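Local structure of designed helical repeat protein (Synthetic construct, 5CWF) at residues A[14-17]-A[18-22]; A[61-64]-A[65-69]; A[114-117]-A[118-122]. The protein has no assigned biological function and is a de novo designed helical repeat protein, crystallised with calcium ions. All coordinates share one frame; numbering follows the deposited sequence.

Interaction 1. Residues A[14-17]-A[18-22]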
loop_
_atom_site.group_PDB
_atom_site.type_symbol
_atom_site.label_atom_id
_atom_site.label_comp_id
_atom_site.label_asym_id
_atom_site.label_seq_id
_atom_site.Cartn_x
_atom_site.Cartn_y
_atom_site.Cartn_z
ATOM N N LYS A 14 15.374 10.966 -0.083
ATOM C CA LYS A 14 16.536 10.613 0.732
ATOM C C LYS A 14 16.648 9.112 0.942
ATOM O O LYS A 14 17.756 8.565 0.999
ATOM C CB LYS A 14 16.480 11.295 2.104
ATOM C CG LYS A 14 17.473 12.425 2.305
ATOM C CD LYS A 14 16.964 13.746 1.787
ATOM C CE LYS A 14 17.686 14.904 2.461
ATOM N NZ LYS A 14 16.951 16.184 2.292
ATOM N N ALA A 15 15.510 8.445 1.092
ATOM C CA ALA A 15 15.499 6.998 1.270
ATOM C C ALA A 15 16.010 6.270 0.023
ATOM O O ALA A 15 16.664 5.225 0.123
ATOM C CB ALA A 15 14.093 6.519 1.616
ATOM N N VAL A 16 15.700 6.815 -1.144
ATOM C CA VAL A 16 16.155 6.230 -2.397
ATOM C C VAL A 16 17.668 6.363 -2.477
ATOM O O VAL A 16 18.367 5.435 -2.847
ATOM C CB VAL A 16 15.482 6.916 -3.609
ATOM C CG1 VAL A 16 16.149 6.510 -4.954
ATOM C CG2 VAL A 16 13.976 6.593 -3.650
ATOM N N GLU A 17 18.162 7.547 -2.142
ATOM C CA GLU A 17 19.593 7.809 -2.201
ATOM C C GLU A 17 20.363 6.935 -1.213
ATOM O O GLU A 17 21.454 6.432 -1.522
ATOM C CB GLU A 17 19.818 9.295 -1.965
ATOM C CG GLU A 17 19.319 10.123 -3.157
ATOM C CD GLU A 17 18.930 11.555 -2.812
ATOM O OE1 GLU A 17 19.134 11.988 -1.656
ATOM O OE2 GLU A 17 18.414 12.253 -3.718
ATOM N N LEU A 18 19.799 6.741 -0.029
ATOM C CA LEU A 18 20.401 5.872 0.964
ATOM C C LEU A 18 20.398 4.423 0.497
ATOM O O LEU A 18 21.357 3.701 0.700
ATOM C CB LEU A 18 19.661 5.995 2.293
ATOM C CG LEU A 18 20.198 5.110 3.416
ATOM C CD1 LEU A 18 21.682 5.378 3.667
ATOM C CD2 LEU A 18 19.399 5.340 4.694
ATOM N N ALA A 19 19.291 3.984 -0.090
ATOM C CA ALA A 19 19.235 2.640 -0.647
ATOM C C ALA A 19 20.325 2.459 -1.699
ATOM O O ALA A 19 20.994 1.407 -1.750
ATOM C CB ALA A 19 17.845 2.366 -1.266
ATOM N N LYS A 20 20.490 3.445 -2.579
ATOM C CA LYS A 20 21.518 3.317 -3.608
ATOM C C LYS A 20 22.906 3.245 -2.976
ATOM O O LYS A 20 23.767 2.492 -3.436
ATOM C CB LYS A 20 21.458 4.462 -4.604
ATOM C CG LYS A 20 20.224 4.405 -5.480
ATOM C CD LYS A 20 20.218 5.522 -6.508
ATOM C CE LYS A 20 19.119 5.338 -7.547
ATOM N NZ LYS A 20 19.267 6.392 -8.572
ATOM N N LYS A 21 23.116 4.051 -1.946
ATOM C CA LYS A 21 24.427 4.114 -1.269
ATOM C C LYS A 21 24.838 2.741 -0.742
ATOM O O LYS A 21 26.030 2.380 -0.777
ATOM C CB LYS A 21 24.376 5.125 -0.106
ATOM C CG LYS A 21 25.693 5.372 0.610
ATOM C CD LYS A 21 25.459 6.337 1.786
ATOM C CE LYS A 21 26.725 6.643 2.581
ATOM N NZ LYS A 21 27.298 5.446 3.267
ATOM N N ASN A 22 23.843 1.975 -0.277
ATOM C CA ASN A 22 24.080 0.664 0.307
ATOM C C ASN A 22 24.023 -0.484 -0.723
ATOM O O ASN A 22 23.978 -1.647 -0.351
ATOM C CB ASN A 22 23.057 0.430 1.422
ATOM C CG ASN A 22 23.302 1.327 2.639
ATOM O OD1 ASN A 22 24.423 1.419 3.140
ATOM N ND2 ASN A 22 22.252 1.987 3.111
#
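Val16 and Lys20 meet because their first torsions send them the same way along helix 3-21: Val16 CG1 is anti to its own backbone N (chi1 169°), while Lys20 CG sits beside its backbone N (chi1 -69°) and the chain beyond it runs fully extended. The lysine methylenes therefore lie alongside the valine, with Val16 CG1 4.1 Å from Lys20 CE, a loose apolar contact one helical turn apart. The same torsion lays the root of the lysine against the backbone of the preceding turn, Lys20 CG being 3.4 Å from Val16 O. That oxygen is thus approached by the lysine CG as well as by the amide, for Lys20 N donates to Val16 O over 2.9 Å.

Three further i to i+4 bonds define the last turns of the helix. Leu18 N donates to Lys14 O and Ala19 N to Ala15 O, both at 2.9 Å. The last of the four, from Lys21 N to Glu17 O, is equally short but the most bent, at 150°. At Asn22 the chain leaves helical backbone angles; its N is 3.2 Å from Leu18 O in a hydrogen bond and also makes a weak one to Ala19 O. The carboxylate of Glu17 turns back along the helix, where OE2 forms a salt bridge with Lys13.

This is an amphipathic helix end. Glu17, Leu18, Lys20 and Lys21 are exposed, whereas Val16 and Ala19 are buried against the next helix of the chain, 25-44. There Val16 touches Ile31 and Glu32, and both Ala19 and Lys20 rest on Ala28, so that one edge of helix 3-21 is packed against its hairpin partner.

Interaction 2. Residues A[61-64]-A[65-69]. With CA (calcium ion), chain L.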
loop_
_atom_site.group_PDB
_atom_site.type_symbol
_atom_site.label_atom_id
_atom_site.label_comp_id
_atom_site.label_asym_id
_atom_site.label_seq_id
_atom_site.Cartn_x
_atom_site.Cartn_y
_atom_site.Cartn_z
ATOM N N VAL A 61 5.886 3.535 3.033
ATOM C CA VAL A 61 7.080 3.175 2.281
ATOM C C VAL A 61 8.325 3.655 3.025
ATOM O O VAL A 61 9.307 2.924 3.163
ATOM C CB VAL A 61 7.036 3.788 0.849
ATOM C CG1 VAL A 61 8.348 3.555 0.074
ATOM C CG2 VAL A 61 5.895 3.186 0.088
ATOM N N LEU A 62 8.252 4.873 3.542
ATOM C CA LEU A 62 9.367 5.498 4.244
ATOM C C LEU A 62 9.721 4.717 5.510
ATOM O O LEU A 62 10.896 4.463 5.782
ATOM C CB LEU A 62 9.016 6.947 4.584
ATOM C CG LEU A 62 10.154 7.808 5.114
ATOM C CD1 LEU A 62 11.142 8.081 3.971
ATOM C CD2 LEU A 62 9.626 9.098 5.723
ATOM N N LEU A 63 8.698 4.315 6.270
ATOM C CA LEU A 63 8.937 3.553 7.486
ATOM C C LEU A 63 9.448 2.151 7.204
ATOM O O LEU A 63 10.297 1.638 7.949
ATOM C CB LEU A 63 7.665 3.446 8.335
ATOM C CG LEU A 63 7.227 4.699 9.066
ATOM C CD1 LEU A 63 5.896 4.429 9.743
ATOM C CD2 LEU A 63 8.273 5.161 10.067
ATOM N N ALA A 64 8.944 1.535 6.139
ATOM C CA ALA A 64 9.393 0.201 5.773
ATOM C C ALA A 64 10.842 0.247 5.321
ATOM O O ALA A 64 11.634 -0.639 5.648
ATOM C CB ALA A 64 8.524 -0.383 4.698
ATOM N N ALA A 65 11.212 1.298 4.601
ATOM C CA ALA A 65 12.600 1.395 4.153
ATOM C C ALA A 65 13.518 1.513 5.373
ATOM O O ALA A 65 14.636 1.011 5.373
ATOM C CB ALA A 65 12.795 2.575 3.242
ATOM N N LYS A 66 13.014 2.140 6.425
ATOM C CA LYS A 66 13.810 2.344 7.628
ATOM C C LYS A 66 13.771 1.149 8.574
ATOM O O LYS A 66 14.781 0.816 9.191
ATOM C CB LYS A 66 13.287 3.587 8.350
ATOM C CG LYS A 66 13.986 3.942 9.645
ATOM C CD LYS A 66 13.547 5.323 10.114
ATOM C CE LYS A 66 13.455 5.405 11.634
ATOM N NZ LYS A 66 12.247 4.707 12.181
ATOM N N ASN A 67 12.612 0.511 8.686
ATOM C CA ASN A 67 12.400 -0.514 9.700
ATOM C C ASN A 67 12.621 -1.941 9.231
ATOM O O ASN A 67 13.073 -2.779 10.002
ATOM C CB ASN A 67 10.982 -0.404 10.279
ATOM C CG ASN A 67 10.803 0.827 11.157
ATOM O OD1 ASN A 67 11.776 1.430 11.597
ATOM N ND2 ASN A 67 9.556 1.188 11.437
ATOM N N ASN A 68 12.273 -2.239 7.989
ATOM C CA ASN A 68 12.223 -3.635 7.565
ATOM C C ASN A 68 13.424 -4.117 6.746
ATOM O O ASN A 68 14.211 -3.323 6.243
ATOM C CB ASN A 68 10.935 -3.871 6.781
ATOM C CG ASN A 68 9.703 -3.654 7.631
ATOM O OD1 ASN A 68 9.008 -2.652 7.488
ATOM N ND2 ASN A 68 9.440 -4.584 8.543
ATOM N N ASP A 69 13.541 -5.440 6.652
ATOM C CA ASP A 69 14.463 -6.115 5.745
ATOM C C ASP A 69 14.309 -5.591 4.315
ATOM O O ASP A 69 13.218 -5.163 3.938
ATOM C CB ASP A 69 14.191 -7.615 5.783
ATOM C CG ASP A 69 15.114 -8.405 4.889
ATOM O OD1 ASP A 69 16.329 -8.136 4.897
ATOM O OD2 ASP A 69 14.611 -9.294 4.168
HETATM CA CA CA L . 13.600 -3.840 11.912
HETATM O O HOH W 1 14.512 -1.962 12.902
#
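Leu63 O accepts two backbone N-H groups at once, and the contact is marked by this fork at the end of helix 48-67. Asn67 N donates over a short 2.7 Å to Leu63 O, bent at 143°, while Lys66 N reaches Leu63 O at 3.2 Å in a weak bond with an angle of only 122°. Lys66 N also bonds to Leu62 O, so its hydrogen is shared between two carbonyls. Before the fork the helix is regular, with Ala65 N bonded to Val61 O; after it, Asn68 N closes the final turn on Ala64 O at 2.9 Å, although Asn68 itself has already left helical backbone angles.

Both asparagine side chains fold back over this turn. A chi1 of -71° turns the Asn67 amide back toward the preceding turn, setting CG 3.3 Å from Leu63 O, and its ND2 is hydrogen-bonded to the backbone O of Ala110 on helix 93-111. Asn68 OD1 lies 3.4 Å from Ala64 CA, and Asn68 ND2 is hydrogen-bonded to Asp115 OD1. Ala64 is buried, touching Ala110 of helix 93-111 and Ile76 of helix 70-89, and Leu62 packs on Leu12 and Ala15 of helix 3-21.

The carbonyl of Asn67, at the end of the helix, points outward and binds a calcium ion, with Asn67 O 2.2 Å from the metal. Water 1 and Asn113 OD1 are further ligands. Oxygens at a helix C-terminus carry the negative end of the helix dipole, which probably helps this neutral carbonyl hold a divalent cation.

Interaction 3. Residues A[114-117]-A[118-122]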
loop_
_atom_site.group_PDB
_atom_site.type_symbol
_atom_site.label_atom_id
_atom_site.label_comp_id
_atom_site.label_asym_id
_atom_site.label_seq_id
_atom_site.Cartn_x
_atom_site.Cartn_y
_atom_site.Cartn_z
ATOM N N ASP A 114 7.787 -5.641 12.622
ATOM C CA ASP A 114 7.804 -7.102 12.430
ATOM C C ASP A 114 7.862 -7.506 10.937
ATOM O O ASP A 114 6.907 -7.258 10.188
ATOM C CB ASP A 114 6.587 -7.725 13.134
ATOM C CG ASP A 114 6.597 -9.248 13.105
ATOM O OD1 ASP A 114 6.942 -9.861 12.074
ATOM O OD2 ASP A 114 6.327 -9.847 14.162
ATOM N N ASP A 115 8.976 -8.098 10.488
ATOM C CA ASP A 115 9.140 -8.400 9.054
ATOM C C ASP A 115 8.121 -9.390 8.491
ATOM O O ASP A 115 7.733 -9.270 7.331
ATOM C CB ASP A 115 10.535 -8.960 8.741
ATOM C CG ASP A 115 11.625 -7.905 8.745
ATOM O OD1 ASP A 115 11.339 -6.722 8.481
ATOM O OD2 ASP A 115 12.795 -8.272 8.955
ATOM N N GLU A 116 7.721 -10.385 9.277
ATOM C CA GLU A 116 6.803 -11.412 8.779
ATOM C C GLU A 116 5.410 -10.821 8.630
ATOM O O GLU A 116 4.713 -11.068 7.641
ATOM C CB GLU A 116 6.802 -12.644 9.708
ATOM C CG GLU A 116 5.855 -13.792 9.294
ATOM C CD GLU A 116 6.520 -14.815 8.379
ATOM O OE1 GLU A 116 7.277 -14.395 7.474
ATOM O OE2 GLU A 116 6.296 -16.038 8.577
ATOM N N VAL A 117 4.992 -10.022 9.607
ATOM C CA VAL A 117 3.695 -9.366 9.521
ATOM C C VAL A 117 3.677 -8.352 8.381
ATOM O O VAL A 117 2.720 -8.287 7.609
ATOM C CB VAL A 117 3.338 -8.693 10.867
ATOM C CG1 VAL A 117 2.122 -7.784 10.730
ATOM C CG2 VAL A 117 3.109 -9.769 11.918
ATOM N N ALA A 118 4.750 -7.580 8.243
ATOM C CA ALA A 118 4.801 -6.571 7.201
ATOM C C ALA A 118 4.677 -7.244 5.843
ATOM O O ALA A 118 3.942 -6.773 4.971
ATOM C CB ALA A 118 6.073 -5.773 7.301
ATOM N N ARG A 119 5.378 -8.361 5.664
ATOM C CA ARG A 119 5.319 -9.075 4.393
ATOM C C ARG A 119 3.919 -9.611 4.099
ATOM O O ARG A 119 3.451 -9.534 2.967
ATOM C CB ARG A 119 6.310 -10.234 4.396
ATOM C CG ARG A 119 6.090 -11.228 3.259
ATOM C CD ARG A 119 7.241 -12.235 3.135
ATOM N NE ARG A 119 8.477 -11.619 2.658
ATOM C CZ ARG A 119 9.623 -12.275 2.485
ATOM N NH1 ARG A 119 9.700 -13.573 2.747
ATOM N NH2 ARG A 119 10.697 -11.633 2.046
ATOM N N GLU A 120 3.257 -10.180 5.098
ATOM C CA GLU A 120 1.951 -10.792 4.859
ATOM C C GLU A 120 0.845 -9.741 4.691
ATOM O O GLU A 120 -0.100 -9.959 3.954
ATOM C CB GLU A 120 1.570 -11.760 5.969
ATOM C CG GLU A 120 2.484 -12.997 6.121
ATOM C CD GLU A 120 2.768 -13.768 4.830
ATOM O OE1 GLU A 120 1.965 -13.720 3.887
ATOM O OE2 GLU A 120 3.769 -14.513 4.800
ATOM N N ILE A 121 0.941 -8.621 5.404
ATOM C CA ILE A 121 -0.041 -7.537 5.236
ATOM C C ILE A 121 0.093 -6.956 3.823
ATOM O O ILE A 121 -0.909 -6.787 3.123
ATOM C CB ILE A 121 0.137 -6.440 6.330
ATOM C CG1 ILE A 121 -0.207 -7.014 7.720
ATOM C CG2 ILE A 121 -0.701 -5.203 6.030
ATOM C CD1 ILE A 121 -1.679 -7.366 7.910
ATOM N N ALA A 122 1.324 -6.728 3.372
ATOM C CA ALA A 122 1.542 -6.202 2.030
ATOM C C ALA A 122 0.972 -7.163 0.991
ATOM O O ALA A 122 0.383 -6.741 0.010
ATOM C CB ALA A 122 3.014 -5.969 1.784
#
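Val117 and Ile121 lie side by side one turn apart and point the same way, with Val117 CG1 3.9 Å from Ile121 CG1. The first torsion of Ile121 (chi1 -66°) places CG1 on the backbone N side, which also lays Ile121 CG1 3.2 Å from Val117 O. That oxygen takes the N-H of Ile121 at 2.9 Å, almost straight at 165°. Nearby, Glu116 OE1 and Glu120 OE2 come within 4.4 Å, a like-charge approach probably eased by Arg164, which lies near both in long, weak ion pairs.

Asp114 is the N-cap of helix 115-134. Its OD1 accepts from Val117 N at 3.1 Å, met from above the carboxylate plane, and more weakly from Glu116 N; its backbone O takes Ala118 N at 2.9 Å. One residue thus serves three amides of the first turn.

Outward, Asp114 OD2 is hydrogen-bonded to Asn158 ND2, which probably helps fix the rotation of the capping carboxylate. Ala118 packs on Val72 and Ile76 of helix 70-89. On another side of the turn, Ile121 is set against Val151, Ala154 and Ala155 of helix 138-156, and against Ala163 of helix 160-176.

The centres of interactions 1 and 2, on neighbouring helices, are 12 Å apart, and the two touch where Ala15 CB lies 4.1 Å from Leu62 CD1. Interactions 2 and 3, with centres 11 Å apart, are joined by polar atoms: Asp115 OD1 probably accepts from Asn68 ND2 at 2.9 Å and from Asp69 N at 3.1 Å, tying the end of one helix to the start of another. Residues 61-69 therefore bridge the other two, since interactions 1 and 3 stay about 15 Å apart at their nearest atoms. Of the three, only interaction 2 coordinates calcium. The ion held by Asn67 O also lies 5.0 Å from Asp115 OD1, too far to be a ligand; a different calcium is about 5 Å from the Lys20 side chain.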